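Local coordinates for ORF10 (Moritella marina, PDB 6RIW), which probably builds polyunsaturated fatty acid chains, this chain being the ketosynthase-chain length factor didomain of a larger PUFA synthase subunit, at residues A[758-769]-A[879-890]. Residues are numbered along the deposited sequence; the frame is centred on the assembly and turned at random.
Sequences AEQVYARIDAVS and HLILSSSAQAHQ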
ATOM      1  N   ALA A 758     -15.370  31.823   0.594  1.00 21.22           N
ATOM      2  CA  ALA A 758     -16.654  31.233   0.224  1.00 26.31           C
ATOM      3  C   ALA A 758     -16.676  30.789  -1.233  1.00 20.76           C
ATOM      4  O   ALA A 758     -17.226  29.730  -1.551  1.00 21.47           O
ATOM      5  CB  ALA A 758     -17.792  32.221   0.508  1.00 26.14           C
ATOM      6  N   GLU A 759     -16.052  31.552  -2.129  1.00 17.68           N
ATOM      7  CA  GLU A 759     -16.173  31.196  -3.540  1.00 22.36           C
ATOM      8  C   GLU A 759     -15.314  29.998  -3.933  1.00 18.35           C
ATOM      9  O   GLU A 759     -15.372  29.591  -5.087  1.00 21.26           O
ATOM     10  CB  GLU A 759     -15.830  32.388  -4.440  1.00 27.45           C
ATOM     11  CG  GLU A 759     -14.358  32.800  -4.434  1.00 28.99           C
ATOM     12  CD  GLU A 759     -13.939  33.482  -3.126  1.00 32.52           C
ATOM     13  OE1 GLU A 759     -14.821  33.943  -2.343  1.00 36.29           O
ATOM     14  OE2 GLU A 759     -12.719  33.545  -2.874  1.00 39.69           O
ATOM     15  N   GLN A 760     -14.543  29.426  -3.008  1.00 16.62           N
ATOM     16  CA  GLN A 760     -13.774  28.218  -3.277  1.00 19.13           C
ATOM     17  C   GLN A 760     -14.547  26.932  -3.031  1.00 17.98           C
ATOM     18  O   GLN A 760     -14.122  25.882  -3.512  1.00 17.13           O
ATOM     19  CB  GLN A 760     -12.547  28.155  -2.367  1.00 17.22           C
ATOM     20  CG  GLN A 760     -11.568  29.291  -2.525  1.00 20.08           C
ATOM     21  CD  GLN A 760     -10.314  28.987  -1.766  1.00 20.77           C
ATOM     22  OE1 GLN A 760     -10.228  29.239  -0.557  1.00 19.99           O
ATOM     23  NE2 GLN A 760      -9.343  28.387  -2.453  1.00 21.55           N
ATOM     24  N   VAL A 761     -15.612  26.970  -2.237  1.00 15.46           N
ATOM     25  CA  VAL A 761     -16.097  25.783  -1.547  1.00 15.34           C
ATOM     26  C   VAL A 761     -17.185  25.100  -2.372  1.00 16.99           C
ATOM     27  O   VAL A 761     -18.206  25.712  -2.698  1.00 13.84           O
ATOM     28  CB  VAL A 761     -16.616  26.137  -0.148  1.00 19.67           C
ATOM     29  CG1 VAL A 761     -17.153  24.895   0.535  1.00 16.57           C
ATOM     30  CG2 VAL A 761     -15.485  26.764   0.659  1.00 19.85           C
ATOM     31  N   TYR A 762     -16.956  23.830  -2.719  1.00 15.18           N
ATOM     32  CA  TYR A 762     -18.040  23.019  -3.262  1.00 16.20           C
ATOM     33  C   TYR A 762     -19.032  22.667  -2.169  1.00 17.27           C
ATOM     34  O   TYR A 762     -20.226  22.967  -2.274  1.00 14.49           O
ATOM     35  CB  TYR A 762     -17.494  21.740  -3.905  1.00 14.20           C
ATOM     36  CG  TYR A 762     -16.798  21.907  -5.243  1.00 14.28           C
ATOM     37  CD1 TYR A 762     -17.523  21.906  -6.425  1.00 15.09           C
ATOM     38  CD2 TYR A 762     -15.411  22.036  -5.315  1.00 15.43           C
ATOM     39  CE1 TYR A 762     -16.894  22.025  -7.660  1.00 17.28           C
ATOM     40  CE2 TYR A 762     -14.763  22.150  -6.539  1.00 16.87           C
ATOM     41  CZ  TYR A 762     -15.519  22.139  -7.713  1.00 16.05           C
ATOM     42  OH  TYR A 762     -14.879  22.275  -8.911  1.00 16.47           O
ATOM     43  N   ALA A 763     -18.541  22.024  -1.106  1.00 13.67           N
ATOM     44  CA  ALA A 763     -19.327  21.534   0.015  1.00 14.89           C
ATOM     45  C   ALA A 763     -18.351  21.323   1.162  1.00 11.92           C
ATOM     46  O   ALA A 763     -17.136  21.322   0.960  1.00 14.67           O
ATOM     47  CB  ALA A 763     -20.055  20.218  -0.340  1.00 15.64           C
ATOM     48  N   ARG A 764     -18.883  21.185   2.370  1.00 13.24           N
ATOM     49  CA  ARG A 764     -18.070  20.890   3.537  1.00 14.39           C
ATOM     50  C   ARG A 764     -18.286  19.447   3.957  1.00 16.24           C
ATOM     51  O   ARG A 764     -19.412  18.950   3.917  1.00 16.89           O
ATOM     52  CB  ARG A 764     -18.422  21.814   4.700  1.00 17.68           C
ATOM     53  CG  ARG A 764     -17.663  23.105   4.619  1.00 18.25           C
ATOM     54  CD  ARG A 764     -18.025  24.072   5.733  1.00 25.53           C
ATOM     55  NE  ARG A 764     -17.405  25.329   5.340  1.00 32.70           N
ATOM     56  CZ  ARG A 764     -18.007  26.247   4.596  1.00 29.01           C
ATOM     57  NH1 ARG A 764     -17.349  27.345   4.257  1.00 36.73           N
ATOM     58  NH2 ARG A 764     -19.275  26.077   4.233  1.00 28.48           N
ATOM     59  N   ILE A 765     -17.215  18.786   4.392  1.00 14.65           N
ATOM     60  CA  ILE A 765     -17.341  17.518   5.108  1.00 16.76           C
ATOM     61  C   ILE A 765     -17.462  17.857   6.593  1.00 13.86           C
ATOM     62  O   ILE A 765     -16.485  18.226   7.251  1.00 16.00           O
ATOM     63  CB  ILE A 765     -16.166  16.572   4.840  1.00 14.89           C
ATOM     64  CG1 ILE A 765     -15.970  16.384   3.336  1.00 15.42           C
ATOM     65  CG2 ILE A 765     -16.461  15.232   5.505  1.00 13.49           C
ATOM     66  CD1 ILE A 765     -14.751  15.483   2.943  1.00 17.17           C
ATOM     67  N   ASP A 766     -18.674  17.719   7.131  1.00 16.39           N
ATOM     68  CA  ASP A 766     -18.901  18.098   8.522  1.00 18.16           C
ATOM     69  C   ASP A 766     -18.493  16.998   9.493  1.00 19.40           C
ATOM     70  O   ASP A 766     -18.173  17.288  10.649  1.00 18.12           O
ATOM     71  CB  ASP A 766     -20.370  18.456   8.740  1.00 18.65           C
ATOM     72  CG  ASP A 766     -20.714  19.847   8.225  1.00 28.91           C
ATOM     73  OD1 ASP A 766     -19.805  20.704   8.142  1.00 30.23           O
ATOM     74  OD2 ASP A 766     -21.896  20.082   7.894  1.00 38.97           O
ATOM     75  N   ALA A 767     -18.501  15.738   9.059  1.00 15.60           N
ATOM     76  CA  ALA A 767     -18.152  14.667   9.970  1.00 16.30           C
ATOM     77  C   ALA A 767     -17.836  13.415   9.174  1.00 14.17           C
ATOM     78  O   ALA A 767     -18.453  13.162   8.138  1.00 14.86           O
ATOM     79  CB  ALA A 767     -19.297  14.368  10.949  1.00 19.39           C
ATOM     80  N   VAL A 768     -16.885  12.639   9.671  1.00 13.35           N
ATOM     81  CA  VAL A 768     -16.702  11.252   9.243  1.00 14.74           C
ATOM     82  C   VAL A 768     -16.526  10.425  10.508  1.00 16.38           C
ATOM     83  O   VAL A 768     -15.743  10.791  11.389  1.00 14.93           O
ATOM     84  CB  VAL A 768     -15.512  11.078   8.276  1.00 15.87           C
ATOM     85  CG1 VAL A 768     -14.189  11.479   8.930  1.00 19.06           C
ATOM     86  CG2 VAL A 768     -15.455   9.618   7.745  1.00 17.51           C
ATOM     87  N   SER A 769     -17.298   9.352  10.630  1.00 13.21           N
ATOM     88  CA  SER A 769     -17.253   8.501  11.808  1.00 14.85           C
ATOM     89  C   SER A 769     -17.249   7.050  11.362  1.00 16.46           C
ATOM     90  O   SER A 769     -17.733   6.732  10.279  1.00 15.77           O
ATOM     91  CB  SER A 769     -18.452   8.737  12.728  1.00 17.62           C
ATOM     92  OG  SER A 769     -18.406  10.057  13.237  1.00 24.64           O
ATOM     93  N   HIS A 879     -19.549   6.514   8.108  1.00 11.28           N
ATOM     94  CA  HIS A 879     -20.692   7.385   7.851  1.00 13.56           C
ATOM     95  C   HIS A 879     -20.222   8.832   7.821  1.00 14.35           C
ATOM     96  O   HIS A 879     -19.493   9.269   8.721  1.00 15.22           O
ATOM     97  CB  HIS A 879     -21.778   7.193   8.920  1.00 12.91           C
ATOM     98  CG  HIS A 879     -23.176   7.420   8.417  1.00 15.78           C
ATOM     99  ND1 HIS A 879     -23.884   6.473   7.699  1.00 16.32           N
ATOM    100  CD2 HIS A 879     -24.004   8.485   8.556  1.00 16.72           C
ATOM    101  CE1 HIS A 879     -25.082   6.956   7.407  1.00 17.10           C
ATOM    102  NE2 HIS A 879     -25.182   8.175   7.920  1.00 16.83           N
ATOM    103  N   LEU A 880     -20.629   9.567   6.787  1.00 12.34           N
ATOM    104  CA  LEU A 880     -20.187  10.944   6.604  1.00 14.28           C
ATOM    105  C   LEU A 880     -21.394  11.855   6.478  1.00 16.59           C
ATOM    106  O   LEU A 880     -22.431  11.458   5.939  1.00 15.14           O
ATOM    107  CB  LEU A 880     -19.334  11.121   5.344  1.00 14.35           C
ATOM    108  CG  LEU A 880     -17.991  10.413   5.298  1.00 13.49           C
ATOM    109  CD1 LEU A 880     -18.177   8.974   4.868  1.00 17.58           C
ATOM    110  CD2 LEU A 880     -17.071  11.137   4.300  1.00 12.41           C
ATOM    111  N   ILE A 881     -21.235  13.088   6.942  1.00 13.13           N
ATOM    112  CA  ILE A 881     -22.223  14.144   6.713  1.00 14.65           C
ATOM    113  C   ILE A 881     -21.537  15.250   5.927  1.00 12.40           C
ATOM    114  O   ILE A 881     -20.512  15.777   6.367  1.00 13.20           O
ATOM    115  CB  ILE A 881     -22.788  14.712   8.028  1.00 16.50           C
ATOM    116  CG1 ILE A 881     -23.439  13.620   8.888  1.00 19.18           C
ATOM    117  CG2 ILE A 881     -23.742  15.855   7.711  1.00 18.93           C
ATOM    118  CD1 ILE A 881     -24.658  12.926   8.209  1.00 18.53           C
ATOM    119  N   LEU A 882     -22.091  15.597   4.769  1.00 13.03           N
ATOM    120  CA  LEU A 882     -21.610  16.713   3.971  1.00 12.87           C
ATOM    121  C   LEU A 882     -22.697  17.777   3.930  1.00 15.88           C
ATOM    122  O   LEU A 882     -23.887  17.458   4.019  1.00 15.59           O
ATOM    123  CB  LEU A 882     -21.279  16.282   2.536  1.00 13.70           C
ATOM    124  CG  LEU A 882     -19.879  15.704   2.323  1.00 14.08           C
ATOM    125  CD1 LEU A 882     -19.735  14.348   3.052  1.00 16.10           C
ATOM    126  CD2 LEU A 882     -19.596  15.577   0.832  1.00 15.08           C
ATOM    127  N   SER A 883     -22.297  19.041   3.776  1.00 15.23           N
ATOM    128  CA  SER A 883     -23.291  20.111   3.821  1.00 19.57           C
ATOM    129  C   SER A 883     -22.995  21.139   2.743  1.00 17.81           C
ATOM    130  O   SER A 883     -21.845  21.323   2.333  1.00 18.31           O
ATOM    131  CB  SER A 883     -23.343  20.743   5.225  1.00 23.38           C
ATOM    132  OG  SER A 883     -22.179  21.511   5.471  1.00 28.71           O
ATOM    133  N   SER A 884     -24.056  21.782   2.250  1.00 17.84           N
ATOM    134  CA  SER A 884     -23.892  22.813   1.246  1.00 20.40           C
ATOM    135  C   SER A 884     -23.292  24.064   1.872  1.00 20.10           C
ATOM    136  O   SER A 884     -23.331  24.266   3.088  1.00 20.24           O
ATOM    137  CB  SER A 884     -25.236  23.141   0.581  1.00 24.34           C
ATOM    138  OG  SER A 884     -26.189  23.513   1.560  1.00 25.40           O
ATOM    139  N   SER A 885     -22.754  24.913   1.017  1.00 20.06           N
ATOM    140  CA  SER A 885     -22.090  26.140   1.432  1.00 24.49           C
ATOM    141  C   SER A 885     -22.803  27.344   0.820  1.00 26.32           C
ATOM    142  O   SER A 885     -23.781  27.204   0.069  1.00 22.82           O
ATOM    143  CB  SER A 885     -20.624  26.110   1.024  1.00 20.26           C
ATOM    144  OG  SER A 885     -20.509  26.269  -0.371  1.00 19.15           O
ATOM    145  N   ALA A 886     -22.262  28.533   1.116  1.00 22.66           N
ATOM    146  CA  ALA A 886     -22.947  29.783   0.797  1.00 24.73           C
ATOM    147  C   ALA A 886     -22.956  30.074  -0.696  1.00 25.07           C
ATOM    148  O   ALA A 886     -23.952  30.586  -1.216  1.00 27.37           O
ATOM    149  CB  ALA A 886     -22.295  30.951   1.557  1.00 21.67           C
ATOM    150  N   GLN A 887     -21.850  29.799  -1.396  1.00 20.27           N
ATOM    151  CA  GLN A 887     -21.690  30.134  -2.802  1.00 23.89           C
ATOM    152  C   GLN A 887     -21.357  28.878  -3.592  1.00 27.62           C
ATOM    153  O   GLN A 887     -20.819  27.919  -3.039  1.00 19.93           O
ATOM    154  CB  GLN A 887     -20.538  31.128  -3.042  1.00 25.14           C
ATOM    155  CG  GLN A 887     -20.482  32.350  -2.154  1.00 29.77           C
ATOM    156  CD  GLN A 887     -19.500  33.409  -2.688  1.00 31.43           C
ATOM    157  OE1 GLN A 887     -19.089  33.365  -3.858  1.00 34.95           O
ATOM    158  NE2 GLN A 887     -19.086  34.335  -1.815  1.00 36.27           N
ATOM    159  N   ALA A 888     -21.618  28.919  -4.900  1.00 22.70           N
ATOM    160  CA  ALA A 888     -21.088  27.897  -5.794  1.00 20.59           C
ATOM    161  C   ALA A 888     -19.595  28.120  -5.993  1.00 23.40           C
ATOM    162  O   ALA A 888     -19.123  29.260  -6.022  1.00 22.25           O
ATOM    163  CB  ALA A 888     -21.814  27.919  -7.142  1.00 24.94           C
ATOM    164  N   HIS A 889     -18.846  27.018  -6.080  1.00 19.10           N
ATOM    165  CA  HIS A 889     -17.418  27.069  -6.345  1.00 19.33           C
ATOM    166  C   HIS A 889     -17.137  27.782  -7.657  1.00 20.76           C
ATOM    167  O   HIS A 889     -17.781  27.515  -8.669  1.00 21.42           O
ATOM    168  CB  HIS A 889     -16.866  25.635  -6.407  1.00 16.69           C
ATOM    169  CG  HIS A 889     -15.496  25.525  -6.993  1.00 18.83           C
ATOM    170  ND1 HIS A 889     -14.356  25.601  -6.226  1.00 18.54           N
ATOM    171  CD2 HIS A 889     -15.083  25.240  -8.254  1.00 19.66           C
ATOM    172  CE1 HIS A 889     -13.295  25.403  -6.993  1.00 16.97           C
ATOM    173  NE2 HIS A 889     -13.709  25.193  -8.230  1.00 22.57           N
ATOM    174  N   GLN A 890     -16.135  28.659  -7.649  1.00 18.87           N
ATOM    175  CA  GLN A 890     -15.765  29.434  -8.824  1.00 23.69           C
ATOM    176  C   GLN A 890     -14.609  28.746  -9.542  1.00 25.35           C
ATOM    177  O   GLN A 890     -13.572  28.460  -8.930  1.00 29.16           O
ATOM    178  CB  GLN A 890     -15.382  30.859  -8.422  1.00 29.64           C
ATOM    179  CG  GLN A 890     -14.882  31.731  -9.565  1.00 38.46           C
ATOM    180  CD  GLN A 890     -15.003  33.219  -9.236  1.00 46.41           C
ATOM    181  OE1 GLN A 890     -14.684  33.648  -8.125  1.00 45.08           O
ATOM    182  NE2 GLN A 890     -15.468  34.007 -10.202  1.00 52.35           N
TER
HETATM  183  O   HOH W   1     -19.387  28.820  -0.232  1.00 18.70           O
HETATM  184  O   HOH W   2     -12.353  28.945  -6.494  1.00 25.45           O
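H889 lies on Y762 in an offset stack, ring centroids 3.9 Å apart and planes 16° from parallel, its CB over the tyrosine face. With CG anti to the backbone N (chi1 166°), the imidazole turns back onto 758-762, and its ND1 reaches Q760 O at 2.7 Å, nearly straight (171°). That carbonyl sits in the imidazole plane, while ND1 comes from above the carbonyl plane. D567 joins the rings' polar ends, OD2 bonded to Y762 OH and OD1 to H889 NE2; with both nitrogens gripped, the imidazole is held against rotation. A leucine in place of Y762 would probably leave H889 without its stacking partner and D567 without its bond to the tyrosine hydroxyl. Next to the rings, Q890 N donates to E759 O at 2.8 Å, and a water ties A758 O to S885 OG and Q887 N.

Further along, 763-769 and 879-884 pair as antiparallel strands. R764 and S883 exchange both backbone bonds, as do S769 and H879. Between them I881 O takes D766 N at 2.8 Å and, weakly, A767 N, shifting the register by one. The extra residue, D766, uses OD2 to accept S883 OG at 2.8 Å, from above the carboxylate plane. I765 and L882 run side by side on one face, as do V768 and L880, whose CG is 3.6 Å from V768 CG2. Strands 469-478 and 865-870 flank the pair, and helix 776-790 packs on A767, S769 and H879. The D766-A767 step opposite I881 is a classic beta bulge, in a core sheet of the second ketosynthase-type (thiolase-like) domain.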